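Local structure of uncharacterized protein (Bordetella pertussis, 3FVV) at residues L66-L77 and P139-I150; F156-V164 and N189-V197. The protein probably hydrolyses phosphate monoesters as a magnesium-dependent phosphatase of the HAD superfamily, with histidinol phosphate as its predicted substrate. All coordinates share one frame; numbering follows the deposited sequence.

Contact 1: L66-L77 and P139-I150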
loop_
_atom_site.group_PDB
_atom_site.type_symbol
_atom_site.label_atom_id
_atom_site.label_comp_id
_atom_site.label_asym_id
_atom_site.label_seq_id
_atom_site.Cartn_x
_atom_site.Cartn_y
_atom_site.Cartn_z
ATOM N N LEU A 66 6.600 9.643 7.136
ATOM C CA LEU A 66 7.999 9.600 6.701
ATOM C C LEU A 66 8.905 10.218 7.728
ATOM O O LEU A 66 10.106 9.874 7.804
ATOM C CB LEU A 66 8.220 10.286 5.345
ATOM C CG LEU A 66 7.387 9.706 4.214
ATOM C CD1 LEU A 66 7.652 10.425 2.916
ATOM C CD2 LEU A 66 7.679 8.236 4.024
ATOM N N GLY A 67 8.350 11.130 8.519
ATOM C CA GLY A 67 9.103 11.773 9.571
ATOM C C GLY A 67 9.468 10.731 10.597
ATOM O O GLY A 67 10.469 10.869 11.277
ATOM N N LEU A 68 8.683 9.660 10.711
ATOM C CA LEU A 68 9.082 8.586 11.605
ATOM C C LEU A 68 10.406 7.891 11.172
ATOM O O LEU A 68 11.164 7.417 11.988
ATOM C CB LEU A 68 7.961 7.562 11.712
ATOM C CG LEU A 68 6.700 8.115 12.396
ATOM C CD1 LEU A 68 5.539 7.140 12.305
ATOM C CD2 LEU A 68 7.056 8.454 13.820
ATOM N N LEU A 69 10.631 7.822 9.867
ATOM C CA LEU A 69 11.864 7.263 9.299
ATOM C C LEU A 69 13.084 8.185 9.432
ATOM O O LEU A 69 14.234 7.725 9.623
ATOM C CB LEU A 69 11.601 6.937 7.827
ATOM C CG LEU A 69 10.450 5.972 7.455
ATOM C CD1 LEU A 69 10.470 5.809 5.911
ATOM C CD2 LEU A 69 10.501 4.589 8.138
ATOM N N ALA A 70 12.816 9.491 9.373
ATOM C CA ALA A 70 13.829 10.534 9.431
ATOM C C ALA A 70 14.506 10.570 10.800
ATOM O O ALA A 70 15.634 11.030 10.923
ATOM C CB ALA A 70 13.190 11.956 9.040
ATOM N N ALA A 71 13.861 10.025 11.820
ATOM C CA ALA A 71 14.364 10.118 13.195
ATOM C C ALA A 71 15.453 9.069 13.533
ATOM O O ALA A 71 15.985 9.061 14.616
ATOM C CB ALA A 71 13.154 10.097 14.204
ATOM N N HIS A 72 15.863 8.226 12.563
ATOM C CA HIS A 72 16.695 7.060 12.853
ATOM C C HIS A 72 17.590 6.636 11.709
ATOM O O HIS A 72 17.323 6.889 10.548
ATOM C CB HIS A 72 15.784 5.862 13.095
ATOM C CG HIS A 72 14.829 6.059 14.200
ATOM N ND1 HIS A 72 13.474 6.198 13.995
ATOM C CD2 HIS A 72 15.025 6.165 15.521
ATOM C CE1 HIS A 72 12.881 6.390 15.149
ATOM N NE2 HIS A 72 13.796 6.355 16.093
ATOM N N SER A 73 18.635 5.928 12.032
ATOM C CA SER A 73 19.523 5.434 11.018
ATOM C C SER A 73 18.788 4.346 10.214
ATOM O O SER A 73 17.929 3.623 10.751
ATOM C CB SER A 73 20.805 4.919 11.685
ATOM O OG SER A 73 21.038 3.565 11.382
ATOM N N PRO A 74 19.060 4.249 8.921
ATOM C CA PRO A 74 18.423 3.193 8.155
ATOM C C PRO A 74 18.855 1.758 8.595
ATOM O O PRO A 74 18.124 0.821 8.387
ATOM C CB PRO A 74 18.863 3.499 6.721
ATOM C CG PRO A 74 20.095 4.299 6.859
ATOM C CD PRO A 74 19.848 5.143 8.070
ATOM N N VAL A 75 20.005 1.632 9.254
ATOM C CA VAL A 75 20.439 0.361 9.788
ATOM C C VAL A 75 19.537 -0.068 10.964
ATOM O O VAL A 75 19.036 -1.229 10.962
ATOM C CB VAL A 75 21.908 0.375 10.135
ATOM C CG1 VAL A 75 22.296 -0.831 10.994
ATOM C CG2 VAL A 75 22.812 0.517 8.809
ATOM N N GLU A 76 19.223 0.869 11.881
ATOM C CA GLU A 76 18.279 0.582 12.955
ATOM C C GLU A 76 16.898 0.253 12.406
ATOM O O GLU A 76 16.266 -0.723 12.827
ATOM C CB GLU A 76 18.122 1.779 13.908
ATOM C CG GLU A 76 19.337 2.101 14.756
ATOM C CD GLU A 76 19.191 3.485 15.450
ATOM O OE1 GLU A 76 18.708 4.479 14.821
ATOM O OE2 GLU A 76 19.577 3.571 16.630
ATOM N N LEU A 77 16.459 1.076 11.453
ATOM C CA LEU A 77 15.095 0.948 10.860
ATOM C C LEU A 77 14.863 -0.443 10.246
ATOM O O LEU A 77 13.813 -1.036 10.419
ATOM C CB LEU A 77 14.861 2.053 9.803
ATOM C CG LEU A 77 14.621 3.481 10.285
ATOM C CD1 LEU A 77 14.591 4.309 9.085
ATOM C CD2 LEU A 77 13.291 3.615 11.076
ATOM N N PRO A 139 9.820 7.271 -0.076
ATOM C CA PRO A 139 10.440 8.245 0.793
ATOM C C PRO A 139 11.742 8.737 0.196
ATOM O O PRO A 139 12.548 7.930 -0.257
ATOM C CB PRO A 139 10.697 7.454 2.101
ATOM C CG PRO A 139 10.583 6.096 1.820
ATOM C CD PRO A 139 10.058 5.882 0.355
ATOM N N GLU A 140 11.953 10.053 0.159
ATOM C CA GLU A 140 13.242 10.584 -0.243
ATOM C C GLU A 140 14.321 10.092 0.764
ATOM O O GLU A 140 14.134 10.162 2.010
ATOM C CB GLU A 140 13.197 12.113 -0.273
ATOM C CG GLU A 140 14.466 12.775 -0.671
ATOM C CD GLU A 140 14.389 14.319 -0.433
ATOM O OE1 GLU A 140 14.007 14.788 0.670
ATOM O OE2 GLU A 140 14.679 15.043 -1.378
ATOM N N TYR A 141 15.428 9.636 0.194
ATOM C CA TYR A 141 16.610 9.124 0.924
ATOM C C TYR A 141 17.765 9.870 0.383
ATOM O O TYR A 141 17.975 9.843 -0.818
ATOM C CB TYR A 141 16.807 7.656 0.600
ATOM C CG TYR A 141 17.847 6.935 1.413
ATOM C CD1 TYR A 141 17.632 6.635 2.744
ATOM C CD2 TYR A 141 18.995 6.469 0.829
ATOM C CE1 TYR A 141 18.564 5.936 3.468
ATOM C CE2 TYR A 141 19.957 5.725 1.555
ATOM C CZ TYR A 141 19.735 5.465 2.879
ATOM O OH TYR A 141 20.671 4.752 3.633
ATOM N N ARG A 142 18.501 10.558 1.212
ATOM C CA ARG A 142 19.616 11.369 0.759
ATOM C C ARG A 142 20.679 11.279 1.816
ATOM O O ARG A 142 20.398 11.394 3.049
ATOM C CB ARG A 142 19.175 12.838 0.616
ATOM C CG ARG A 142 20.159 13.782 -0.137
ATOM C CD ARG A 142 19.621 15.244 -0.154
ATOM N NE ARG A 142 19.438 15.771 1.212
ATOM C CZ ARG A 142 18.405 16.500 1.609
ATOM N NH1 ARG A 142 17.386 16.791 0.797
ATOM N NH2 ARG A 142 18.351 16.910 2.854
ATOM N N ASP A 143 21.912 11.102 1.360
ATOM C CA ASP A 143 23.020 11.127 2.267
ATOM C C ASP A 143 22.844 10.062 3.394
ATOM O O ASP A 143 23.266 10.258 4.528
ATOM C CB ASP A 143 23.241 12.540 2.872
ATOM C CG ASP A 143 23.764 13.575 1.859
ATOM O OD1 ASP A 143 24.601 13.223 1.010
ATOM O OD2 ASP A 143 23.386 14.766 1.981
ATOM N N GLY A 144 22.293 8.912 3.045
ATOM C CA GLY A 144 22.189 7.816 3.968
ATOM C C GLY A 144 21.063 7.960 4.966
ATOM O O GLY A 144 21.007 7.225 5.954
ATOM N N ARG A 145 20.135 8.868 4.739
ATOM C CA ARG A 145 18.993 8.914 5.652
ATOM C C ARG A 145 17.720 9.321 4.945
ATOM O O ARG A 145 17.755 9.987 3.894
ATOM C CB ARG A 145 19.282 9.849 6.806
ATOM C CG ARG A 145 19.525 11.249 6.343
ATOM C CD ARG A 145 19.659 12.302 7.475
ATOM N NE ARG A 145 18.391 12.688 8.132
ATOM C CZ ARG A 145 17.621 13.728 7.779
ATOM N NH1 ARG A 145 17.910 14.503 6.751
ATOM N NH2 ARG A 145 16.532 13.982 8.479
ATOM N N TYR A 146 16.597 8.858 5.493
ATOM C CA TYR A 146 15.305 9.361 5.043
ATOM C C TYR A 146 15.134 10.808 5.476
ATOM O O TYR A 146 15.436 11.169 6.618
ATOM C CB TYR A 146 14.215 8.461 5.607
ATOM C CG TYR A 146 14.315 7.150 4.944
ATOM C CD1 TYR A 146 14.031 7.017 3.591
ATOM C CD2 TYR A 146 14.737 6.041 5.623
ATOM C CE1 TYR A 146 14.124 5.772 2.955
ATOM C CE2 TYR A 146 14.869 4.833 4.984
ATOM C CZ TYR A 146 14.558 4.681 3.661
ATOM O OH TYR A 146 14.714 3.426 3.074
ATOM N N THR A 147 14.737 11.661 4.547
ATOM C CA THR A 147 14.614 13.091 4.836
ATOM C C THR A 147 13.263 13.500 5.446
ATOM O O THR A 147 13.140 14.609 5.963
ATOM C CB THR A 147 14.734 13.926 3.564
ATOM O OG1 THR A 147 13.645 13.579 2.710
ATOM C CG2 THR A 147 16.108 13.676 2.852
ATOM N N GLY A 148 12.243 12.644 5.377
ATOM C CA GLY A 148 10.887 13.082 5.736
ATOM C C GLY A 148 10.009 13.605 4.602
ATOM O O GLY A 148 8.787 13.844 4.804
ATOM N N ARG A 149 10.590 13.735 3.394
ATOM C CA ARG A 149 9.879 14.192 2.220
ATOM C C ARG A 149 9.548 13.058 1.245
ATOM O O ARG A 149 10.226 12.007 1.203
ATOM C CB ARG A 149 10.712 15.266 1.506
ATOM C CG ARG A 149 11.172 16.419 2.435
ATOM C CD ARG A 149 11.600 17.630 1.629
ATOM N NE ARG A 149 12.584 17.265 0.599
ATOM C CZ ARG A 149 13.101 18.126 -0.280
ATOM N NH1 ARG A 149 12.788 19.404 -0.220
ATOM N NH2 ARG A 149 13.988 17.724 -1.182
ATOM N N ILE A 150 8.502 13.257 0.453
ATOM C CA ILE A 150 8.096 12.307 -0.607
ATOM C C ILE A 150 8.924 12.519 -1.855
ATOM O O ILE A 150 9.134 13.645 -2.252
ATOM C CB ILE A 150 6.631 12.506 -1.010
ATOM C CG1 ILE A 150 5.735 12.170 0.179
ATOM C CG2 ILE A 150 6.241 11.594 -2.181
ATOM C CD1 ILE A 150 4.292 12.571 -0.007
HETATM O O HOH W 1 16.357 7.485 8.148
#
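Leu69 lays its CD1 methyl over one face of the Tyr146 ring, 4.3 Å from the ring centroid and 14° off the normal, a CH-pi contact. Its CG stands anti to the carbonyl carbon (chi1 -57°), which carries the methyl in over the ring. The opposite face of Tyr146 is covered by Tyr141, whose CD1 lies over the ring centre, and Leu77 CD1 comes to its edge, 3.9 Å from Tyr146 CD2. Leu66 CD2 meets Pro139 CB at 3.7 Å, and its CD1 touches Ile150 CG1. Pro74, whose missing N-H costs nothing in the first turn of helix 74-89, sets the CG of its puckered ring against the edge of Tyr141, 3.3 Å from OH. Residues 139-147 form a beta hairpin at the edge of the HAD fold's sheet, with a type I' turn from Arg142 to Arg145, packed against the junction of helices 58-70 and 74-89. Ala70 and Gly148 are small where the backbones close in, and the backbone angles of Gly148 (phi 92°) themselves call for glycine; Ala70 CA lies 3.3 Å from Tyr146 O in a CA-H...O contact. One water donates to Leu69 O and His72 O and accepts from Tyr146 N at 3.0 Å. Further out, a capping box of Ser73 and Glu76 starts helix 74-89. At the corner past the hairpin, Arg149 grips Glu140 side-on through NE and NH2.

Contact 2: F156-V164 and N189-V197. With SO4 (sulfate ion), chain C.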
loop_
_atom_site.group_PDB
_atom_site.type_symbol
_atom_site.label_atom_id
_atom_site.label_comp_id
_atom_site.label_asym_id
_atom_site.label_seq_id
_atom_site.Cartn_x
_atom_site.Cartn_y
_atom_site.Cartn_z
ATOM N N PHE A 156 -1.220 7.241 -4.341
ATOM C CA PHE A 156 -2.437 7.516 -3.565
ATOM C C PHE A 156 -3.463 8.173 -4.464
ATOM O O PHE A 156 -3.163 9.112 -5.198
ATOM C CB PHE A 156 -2.115 8.378 -2.354
ATOM C CG PHE A 156 -3.304 8.712 -1.504
ATOM C CD1 PHE A 156 -3.924 7.757 -0.768
ATOM C CD2 PHE A 156 -3.768 10.039 -1.426
ATOM C CE1 PHE A 156 -5.047 8.069 0.042
ATOM C CE2 PHE A 156 -4.842 10.392 -0.610
ATOM C CZ PHE A 156 -5.491 9.383 0.135
ATOM N N ARG A 157 -4.665 7.630 -4.423
ATOM C CA ARG A 157 -5.736 8.106 -5.262
ATOM C C ARG A 157 -5.336 8.150 -6.745
ATOM O O ARG A 157 -4.926 7.141 -7.306
ATOM C CB ARG A 157 -6.217 9.473 -4.766
ATOM C CG ARG A 157 -6.785 9.424 -3.412
ATOM C CD ARG A 157 -7.552 10.699 -3.107
ATOM N NE ARG A 157 -8.330 10.516 -1.877
ATOM C CZ ARG A 157 -8.326 11.341 -0.812
ATOM N NH1 ARG A 157 -7.601 12.466 -0.796
ATOM N NH2 ARG A 157 -9.076 11.056 0.264
ATOM N N GLU A 158 -5.459 9.320 -7.373
ATOM C CA GLU A 158 -5.148 9.453 -8.788
ATOM C C GLU A 158 -3.657 9.186 -9.029
ATOM O O GLU A 158 -3.260 8.858 -10.134
ATOM C CB GLU A 158 -5.513 10.864 -9.368
ATOM C CG GLU A 158 -6.691 11.645 -8.695
ATOM C CD GLU A 158 -6.240 12.536 -7.479
ATOM O OE1 GLU A 158 -5.404 13.482 -7.654
ATOM O OE2 GLU A 158 -6.749 12.321 -6.344
ATOM N N GLY A 159 -2.813 9.404 -8.007
ATOM C CA GLY A 159 -1.392 9.092 -8.131
ATOM C C GLY A 159 -1.109 7.626 -8.416
ATOM O O GLY A 159 -0.097 7.303 -9.052
ATOM N N LYS A 160 -1.963 6.720 -7.934
ATOM C CA LYS A 160 -1.764 5.312 -8.252
ATOM C C LYS A 160 -1.832 5.121 -9.763
ATOM O O LYS A 160 -1.051 4.337 -10.310
ATOM C CB LYS A 160 -2.769 4.428 -7.560
ATOM C CG LYS A 160 -2.577 4.371 -6.062
ATOM C CD LYS A 160 -3.187 3.085 -5.456
ATOM C CE LYS A 160 -2.933 3.051 -3.957
ATOM N NZ LYS A 160 -3.544 1.858 -3.302
ATOM N N VAL A 161 -2.707 5.876 -10.442
ATOM C CA VAL A 161 -2.844 5.750 -11.896
ATOM C C VAL A 161 -1.598 6.234 -12.610
ATOM O O VAL A 161 -1.006 5.491 -13.430
ATOM C CB VAL A 161 -4.175 6.386 -12.475
ATOM C CG1 VAL A 161 -4.327 6.039 -14.008
ATOM C CG2 VAL A 161 -5.383 5.889 -11.701
ATOM N N VAL A 162 -1.167 7.445 -12.282
ATOM C CA VAL A 162 0.075 7.996 -12.816
ATOM C C VAL A 162 1.267 7.008 -12.589
ATOM O O VAL A 162 1.965 6.616 -13.527
ATOM C CB VAL A 162 0.337 9.409 -12.172
ATOM C CG1 VAL A 162 1.702 10.018 -12.561
ATOM C CG2 VAL A 162 -0.790 10.359 -12.555
ATOM N N ARG A 163 1.435 6.536 -11.348
ATOM C CA ARG A 163 2.571 5.706 -11.031
ATOM C C ARG A 163 2.540 4.383 -11.791
ATOM O O ARG A 163 3.547 3.917 -12.252
ATOM C CB ARG A 163 2.654 5.471 -9.499
ATOM C CG ARG A 163 3.083 6.698 -8.762
ATOM C CD ARG A 163 4.626 6.982 -8.987
ATOM N NE ARG A 163 5.389 5.790 -8.624
ATOM C CZ ARG A 163 5.721 5.447 -7.374
ATOM N NH1 ARG A 163 5.389 6.200 -6.360
ATOM N NH2 ARG A 163 6.349 4.305 -7.122
ATOM N N VAL A 164 1.366 3.792 -11.933
ATOM C CA VAL A 164 1.245 2.549 -12.642
ATOM C C VAL A 164 1.620 2.808 -14.108
ATOM O O VAL A 164 2.342 2.005 -14.727
ATOM C CB VAL A 164 -0.194 1.989 -12.528
ATOM C CG1 VAL A 164 -0.378 0.906 -13.528
ATOM C CG2 VAL A 164 -0.468 1.446 -11.078
ATOM N N ASN A 189 -11.088 5.566 -2.143
ATOM C CA ASN A 189 -9.865 6.259 -2.561
ATOM C C ASN A 189 -9.296 5.719 -3.852
ATOM O O ASN A 189 -8.652 6.437 -4.590
ATOM C CB ASN A 189 -8.763 6.155 -1.510
ATOM C CG ASN A 189 -8.947 7.119 -0.314
ATOM O OD1 ASN A 189 -8.483 6.837 0.804
ATOM N ND2 ASN A 189 -9.526 8.247 -0.556
ATOM N N ASP A 190 -9.496 4.438 -4.105
ATOM C CA ASP A 190 -8.937 3.783 -5.300
ATOM C C ASP A 190 -9.873 3.631 -6.517
ATOM O O ASP A 190 -9.542 2.924 -7.506
ATOM C CB ASP A 190 -8.382 2.422 -4.920
ATOM C CG ASP A 190 -6.963 2.514 -4.359
ATOM O OD1 ASP A 190 -6.314 3.538 -4.670
ATOM O OD2 ASP A 190 -6.522 1.585 -3.621
ATOM N N VAL A 191 -10.995 4.326 -6.512
ATOM C CA VAL A 191 -11.862 4.353 -7.700
ATOM C C VAL A 191 -11.047 4.792 -8.946
ATOM O O VAL A 191 -11.220 4.259 -10.026
ATOM C CB VAL A 191 -13.108 5.260 -7.434
ATOM C CG1 VAL A 191 -13.928 5.641 -8.800
ATOM C CG2 VAL A 191 -14.008 4.635 -6.304
ATOM N N PRO A 192 -10.096 5.731 -8.795
ATOM C CA PRO A 192 -9.344 6.086 -9.998
ATOM C C PRO A 192 -8.663 4.940 -10.700
ATOM O O PRO A 192 -8.913 4.730 -11.911
ATOM C CB PRO A 192 -8.343 7.120 -9.488
ATOM C CG PRO A 192 -9.094 7.848 -8.432
ATOM C CD PRO A 192 -9.939 6.760 -7.745
ATOM N N LEU A 193 -7.885 4.125 -9.967
ATOM C CA LEU A 193 -7.254 2.974 -10.607
ATOM C C LEU A 193 -8.284 1.848 -10.938
ATOM O O LEU A 193 -8.142 1.129 -11.936
ATOM C CB LEU A 193 -6.091 2.425 -9.771
ATOM C CG LEU A 193 -5.278 1.324 -10.436
ATOM C CD1 LEU A 193 -4.873 1.727 -11.840
ATOM C CD2 LEU A 193 -4.070 1.020 -9.602
ATOM N N LEU A 194 -9.309 1.701 -10.112
ATOM C CA LEU A 194 -10.301 0.698 -10.369
ATOM C C LEU A 194 -10.979 1.004 -11.719
ATOM O O LEU A 194 -11.249 0.094 -12.506
ATOM C CB LEU A 194 -11.304 0.597 -9.233
ATOM C CG LEU A 194 -10.914 -0.101 -7.933
ATOM C CD1 LEU A 194 -11.951 0.160 -6.885
ATOM C CD2 LEU A 194 -10.730 -1.625 -8.153
ATOM N N GLU A 195 -11.172 2.287 -12.009
ATOM C CA GLU A 195 -11.791 2.730 -13.278
ATOM C C GLU A 195 -10.899 2.571 -14.490
ATOM O O GLU A 195 -11.374 2.486 -15.596
ATOM C CB GLU A 195 -12.257 4.185 -13.130
ATOM C CG GLU A 195 -13.596 4.279 -12.428
ATOM C CD GLU A 195 -14.094 5.707 -12.272
ATOM O OE1 GLU A 195 -13.307 6.652 -12.543
ATOM O OE2 GLU A 195 -15.268 5.883 -11.858
ATOM N N ALA A 196 -9.600 2.501 -14.272
ATOM C CA ALA A 196 -8.606 2.488 -15.345
ATOM C C ALA A 196 -8.377 1.089 -15.945
ATOM O O ALA A 196 -8.000 0.980 -17.108
ATOM C CB ALA A 196 -7.288 3.068 -14.843
ATOM N N VAL A 197 -8.592 0.029 -15.163
ATOM C CA VAL A 197 -8.230 -1.309 -15.603
ATOM C C VAL A 197 -9.440 -1.949 -16.250
ATOM O O VAL A 197 -10.525 -1.422 -16.142
ATOM C CB VAL A 197 -7.778 -2.180 -14.394
ATOM C CG1 VAL A 197 -6.446 -1.705 -13.881
ATOM C CG2 VAL A 197 -8.835 -2.168 -13.296
HETATM S S SO4 C . -3.085 1.302 0.594
HETATM O O1 SO4 C . -2.491 -0.071 0.373
HETATM O O2 SO4 C . -2.839 2.256 -0.555
HETATM O O3 SO4 C . -4.481 1.062 0.927
HETATM O O4 SO4 C . -2.471 1.954 1.761
HETATM O O HOH W 2 -5.364 5.449 -2.894
HETATM O O HOH W 3 -6.500 4.838 -7.273
#
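The Arg157 guanidinium meets the end of Asn189 at its edge, near its plane, the amide turned 69° from it. On one face of the guanidinium Phe156 CZ sits 3.5 Å above the plane, over its centre, and Arg157 CG lies toward the rim of one face of the Phe156 ring. CG of the Arg157 chain passes Asn189 O, and Arg157 CA makes a CA-H...O contact of 3.4 Å with the same oxygen. Deeper in, Lys160 NZ forms a salt bridge with Asp190, meeting the syn lone pair of OD2 at 3.0 Å, and donates to sulfate O2 at 2.9 Å. Its chain, straight beyond CG (chi3 178°), gives the ammonium the length to reach both. NZ also forms a salt bridge with Asp10 and bonds Val114 O; since Asp190 OD2 lies close to Asp10 OD1, the lysine's charge probably offsets their repulsion. Asp190 OD2 also bonds Ser185 OG. Sulfate, held also by Leu11 N, Asp12 N, Thr115 OG1 and Ala116 N, probably came from the crystallisation liquor; it lies where HAD phosphatases bind phosphate, consistent with Lys160 being their conserved active-site lysine. Two waters bridge Asp190 OD1 to Arg157, one to N and the other to O, the latter also accepting from Leu193 N. Beyond this polar end the packing is aliphatic: branched Val161 puts CG2 on Pro192 CB at 3.9 Å, and Val164 CG2 meets Leu193 CD2. Helices 158-170 and 191-196 pack at 46°, the axes of their short segments 7.8 Å apart, with Leu193 reaching Phe183 of strand 180-185 and Val164 reaching Ile135 of strand 133-142.

From the N terminus, strand 5-9 enters the sheet before the chain leaves for helices 20-30, 37-53 and 58-70. Contact 1 opens at the end of helix 58-70, and its loop closes after 61 intervening residues, when the chain has returned through strand 110-115 and reached the hairpin of strands 133-142 and 145-147. It therefore ties the helical part of the protein to the sheet edge. Contact 2 opens only afterwards and spans 24 residues, including strand 180-185, joining two helices beside the sulfate site. The loops follow in series, neither nesting nor crossing. Their centres lie 26 Å apart and they do not touch, but strand 133-142, which runs into the hairpin of contact 1, also packs against Val164 of contact 2.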